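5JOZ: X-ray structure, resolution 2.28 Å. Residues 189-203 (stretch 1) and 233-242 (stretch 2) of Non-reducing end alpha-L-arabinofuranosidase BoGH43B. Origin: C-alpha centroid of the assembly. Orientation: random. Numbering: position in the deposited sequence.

Stretch 1, residues 189-203: IMSAEGGTGYEHREV
Stretch 2 (233-242) FQAIGHADLV

Stretch 1 is a β-hairpin: strand 189-193 arrives from earlier in the chain, a loop reverses it, and strand 201-203 leaves. Backbone hydrogen bonds zip the two arms together, Ser191 N to Val203 O and Val203 N to Ser191 O (both 2.8 Å), then Arg201 N to Glu193 O (2.9 Å) and Glu193 N to Arg201 O (3.0 Å). No direct backbone-to-backbone hydrogen bond joins stretch 2 to the hairpin; side chains, loop carbonyls and a water make the contact. Its strand through residues 236-242 runs nearly antiparallel to 189-193 (159°, closest axis approach 6.1 Å) and at 40° to 201-203 (5.3 Å). The register is set by three CA pairs: Ala192 CA lies 5.3 Å from His238 CA. Tyr198 CA lies 4.9 Å from Ala235 CA. Arg201 CA lies 5.0 Å from Gly237 CA. In all, 534 Å² is buried.

In the first arm, Met190 and Ala192 point toward stretch 2 while Ser191 points away, the alternation expected of extended backbone. Met190 (chi1 t, chi2 t, chi3 p) lays its thioether against Ala239 and Leu241: Met190 SD lies 3.7 Å from Leu241 CD2, and Met190 CE lies 4.0 Å from Ala239 CB and 3.4 Å from Ala239 O. Leu241 (m, t) starts out sideways, but its end comes nearer. Ala192 CB rests 3.8 Å from His238 N.

Gly194 (phi/psi 105/-36) and Gly195 (123/-153) open the loop with backbone angles that call for glycine; a CB on Gly194 would also meet Glu199 O. Thr196 and Gly197 are poorly ordered, yet their carbonyls converge on the corner of stretch 2 at Ala235 (48/43): Thr196 O is 3.4 Å and Gly197 O 3.3 Å from Ala235 CB, and Ala235 CA makes a CA-H...O contact of 3.4 Å with Gly197 O. A type I turn spans Gly197 to His200, closed by a weak hydrogen bond from His200 N to Gly197 O (3.3 Å). Thr196, Tyr198 and Glu199 are modelled only to CB.

His200 (-51/134; chi1 t, chi2 -164°) points toward stretch 2 and anchors the corner. His200 ND1 donates to Ala235 O (3.1 Å, 169°), an almost straight bond at the ring edge. Gly237 CA sits over one face of the His200 ring, 3.7 Å from the centroid and 23° off the normal, in a CH-pi contact. Glycine permits this closeness: an ideal CB on Gly237 would lie 2.4 Å from His200 CE1. Two acceptors, His200 O and Ile236 O, approach to 3.2 Å without bonding; a water bridges nearby, donating to His200 O and accepting from Ile236 N (2.9 Å each).

Arg201 (p, t, t, chi4 -73°) points away, and Arg201 NH1 makes a weak 2.9 Å bond to Glu199 O. Glu202 (t, p, chi3 11°) points toward stretch 2, where Glu202 OE1 accepts from Ala239 N (3.1 Å, 171°), giving a buried carboxylate a backbone partner. His238 N lies equally near, 3.1 Å from Glu202 OE1. Val203 lies beyond reach.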

# COMPACT_ATOMS: atom_id res chain seq x y z
N ILE A 189 11.70 -21.43 -8.31
CA ILE A 189 10.99 -20.88 -7.17
C ILE A 189 11.89 -19.79 -6.60
O ILE A 189 12.97 -20.07 -6.09
CB ILE A 189 10.71 -21.95 -6.09
CG1 ILE A 189 9.66 -22.94 -6.61
CG2 ILE A 189 10.22 -21.30 -4.79
CD1 ILE A 189 9.45 -24.16 -5.73
N MET A 190 11.43 -18.54 -6.73
CA MET A 190 12.13 -17.38 -6.20
C MET A 190 11.33 -16.94 -4.98
O MET A 190 10.10 -16.90 -5.03
CB MET A 190 12.18 -16.27 -7.25
CG MET A 190 13.09 -15.09 -6.91
SD MET A 190 13.03 -13.75 -8.13
CE MET A 190 11.37 -13.13 -7.88
N SER A 191 12.01 -16.61 -3.90
CA SER A 191 11.31 -16.34 -2.64
C SER A 191 12.10 -15.35 -1.78
O SER A 191 13.24 -15.01 -2.08
CB SER A 191 11.10 -17.65 -1.89
OG SER A 191 12.34 -18.28 -1.64
N ALA A 192 11.45 -14.92 -0.70
CA ALA A 192 12.01 -13.97 0.24
C ALA A 192 12.30 -14.66 1.57
O ALA A 192 11.59 -15.58 1.96
CB ALA A 192 11.03 -12.82 0.45
N GLU A 193 13.37 -14.22 2.26
CA GLU A 193 13.79 -14.73 3.57
C GLU A 193 14.49 -13.64 4.35
O GLU A 193 14.88 -12.63 3.77
CB GLU A 193 14.82 -15.87 3.43
CG GLU A 193 14.39 -16.99 2.54
CD GLU A 193 15.32 -18.18 2.53
OE1 GLU A 193 16.51 -18.05 2.92
OE2 GLU A 193 14.84 -19.25 2.12
N GLY A 194 14.69 -13.86 5.65
CA GLY A 194 15.40 -12.91 6.52
C GLY A 194 14.49 -12.11 7.45
O GLY A 194 14.89 -11.81 8.58
N GLY A 195 13.29 -11.76 6.97
CA GLY A 195 12.26 -11.09 7.78
C GLY A 195 11.81 -9.76 7.18
O GLY A 195 11.87 -9.56 5.97
N THR A 196 11.33 -8.86 8.05
CA THR A 196 10.94 -7.50 7.65
C THR A 196 12.09 -6.49 7.77
O THR A 196 11.98 -5.39 7.25
CB THR A 196 9.77 -6.99 8.52
N GLY A 197 13.19 -6.88 8.43
CA GLY A 197 14.27 -5.96 8.80
C GLY A 197 15.45 -5.91 7.83
O GLY A 197 15.29 -6.16 6.64
N TYR A 198 16.62 -5.58 8.37
CA TYR A 198 17.84 -5.38 7.57
C TYR A 198 18.35 -6.63 6.85
O TYR A 198 19.02 -6.50 5.83
CB TYR A 198 18.96 -4.80 8.45
N GLU A 199 18.05 -7.82 7.39
CA GLU A 199 18.49 -9.10 6.79
C GLU A 199 17.58 -9.67 5.66
O GLU A 199 17.87 -10.75 5.13
CB GLU A 199 18.68 -10.15 7.90
N HIS A 200 16.49 -8.96 5.32
CA HIS A 200 15.63 -9.29 4.16
C HIS A 200 16.45 -9.47 2.87
O HIS A 200 17.34 -8.66 2.56
CB HIS A 200 14.59 -8.17 3.94
CG HIS A 200 13.32 -8.61 3.27
ND1 HIS A 200 12.44 -7.72 2.71
CD2 HIS A 200 12.76 -9.84 3.12
CE1 HIS A 200 11.39 -8.37 2.24
NE2 HIS A 200 11.56 -9.66 2.47
N ARG A 201 16.14 -10.54 2.12
CA ARG A 201 16.82 -10.86 0.86
C ARG A 201 15.93 -11.73 -0.02
O ARG A 201 15.04 -12.43 0.48
CB ARG A 201 18.14 -11.58 1.13
CG ARG A 201 18.04 -12.87 1.92
CD ARG A 201 19.41 -13.50 2.11
NE ARG A 201 19.40 -14.62 3.05
CZ ARG A 201 19.27 -14.52 4.38
NH1 ARG A 201 19.12 -13.33 4.98
NH2 ARG A 201 19.29 -15.62 5.13
N GLU A 202 16.17 -11.69 -1.33
CA GLU A 202 15.49 -12.58 -2.26
C GLU A 202 16.45 -13.70 -2.61
O GLU A 202 17.63 -13.44 -2.83
CB GLU A 202 15.07 -11.85 -3.53
CG GLU A 202 14.04 -12.60 -4.36
CD GLU A 202 12.63 -12.59 -3.79
OE1 GLU A 202 12.34 -11.83 -2.84
OE2 GLU A 202 11.78 -13.33 -4.32
N VAL A 203 15.94 -14.93 -2.65
CA VAL A 203 16.74 -16.11 -2.99
C VAL A 203 16.02 -16.93 -4.06
O VAL A 203 14.83 -16.77 -4.27
CB VAL A 203 17.06 -16.99 -1.75
CG1 VAL A 203 17.76 -16.17 -0.68
CG2 VAL A 203 15.82 -17.68 -1.18
N PHE A 233 18.52 2.79 0.73
CA PHE A 233 17.48 1.73 0.71
C PHE A 233 17.85 0.49 1.52
O PHE A 233 18.95 -0.03 1.41
CB PHE A 233 17.22 1.25 -0.71
CG PHE A 233 17.02 2.34 -1.72
CD1 PHE A 233 16.44 3.58 -1.37
CD2 PHE A 233 17.36 2.12 -3.04
CE1 PHE A 233 16.24 4.56 -2.33
CE2 PHE A 233 17.16 3.09 -3.99
CZ PHE A 233 16.61 4.32 -3.64
N GLN A 234 16.88 -0.01 2.29
CA GLN A 234 17.09 -1.13 3.21
C GLN A 234 15.86 -2.08 3.16
O GLN A 234 14.85 -1.76 2.52
CB GLN A 234 17.36 -0.59 4.62
CG GLN A 234 18.43 -1.31 5.44
CD GLN A 234 19.83 -1.31 4.82
OE1 GLN A 234 20.33 -0.30 4.33
NE2 GLN A 234 20.48 -2.47 4.88
N ALA A 235 15.97 -3.24 3.81
CA ALA A 235 14.92 -4.28 3.83
C ALA A 235 14.35 -4.60 2.45
O ALA A 235 13.14 -4.75 2.27
CB ALA A 235 13.80 -3.91 4.80
N ILE A 236 15.25 -4.71 1.47
CA ILE A 236 14.90 -5.00 0.09
C ILE A 236 14.53 -6.50 -0.00
O ILE A 236 15.23 -7.36 0.53
CB ILE A 236 16.07 -4.61 -0.85
CG1 ILE A 236 16.14 -3.09 -1.00
CG2 ILE A 236 15.95 -5.29 -2.21
CD1 ILE A 236 15.09 -2.48 -1.91
N GLY A 237 13.42 -6.79 -0.65
CA GLY A 237 12.97 -8.17 -0.81
C GLY A 237 11.56 -8.25 -1.35
O GLY A 237 10.98 -7.22 -1.71
N HIS A 238 11.02 -9.47 -1.39
CA HIS A 238 9.70 -9.74 -1.96
C HIS A 238 9.57 -9.27 -3.42
O HIS A 238 8.71 -8.45 -3.77
CB HIS A 238 8.56 -9.17 -1.09
CG HIS A 238 7.27 -9.91 -1.24
ND1 HIS A 238 6.64 -10.53 -0.18
CD2 HIS A 238 6.49 -10.15 -2.32
CE1 HIS A 238 5.53 -11.11 -0.60
NE2 HIS A 238 5.42 -10.90 -1.90
N ALA A 239 10.46 -9.79 -4.25
CA ALA A 239 10.51 -9.46 -5.66
C ALA A 239 9.55 -10.30 -6.53
O ALA A 239 9.08 -11.35 -6.11
CB ALA A 239 11.93 -9.61 -6.17
N ASP A 240 9.28 -9.77 -7.73
CA ASP A 240 8.57 -10.46 -8.79
C ASP A 240 9.26 -10.12 -10.12
O ASP A 240 9.60 -8.97 -10.36
CB ASP A 240 7.09 -10.04 -8.82
CG ASP A 240 6.20 -11.00 -9.64
OD1 ASP A 240 6.69 -12.04 -10.14
OD2 ASP A 240 4.99 -10.72 -9.78
N LEU A 241 9.48 -11.12 -10.96
CA LEU A 241 10.21 -10.93 -12.23
C LEU A 241 9.26 -10.56 -13.37
O LEU A 241 8.08 -10.86 -13.32
CB LEU A 241 11.01 -12.18 -12.59
CG LEU A 241 12.08 -12.67 -11.61
CD1 LEU A 241 12.86 -13.83 -12.22
CD2 LEU A 241 13.07 -11.59 -11.19
N VAL A 242 9.78 -9.89 -14.38
CA VAL A 242 9.05 -9.62 -15.63
C VAL A 242 10.05 -9.61 -16.78
O VAL A 242 11.15 -9.09 -16.64
CB VAL A 242 8.30 -8.27 -15.60
CG1 VAL A 242 9.22 -7.10 -15.26
CG2 VAL A 242 7.58 -8.01 -16.92
O HOH W 1 17.82 -5.87 2.19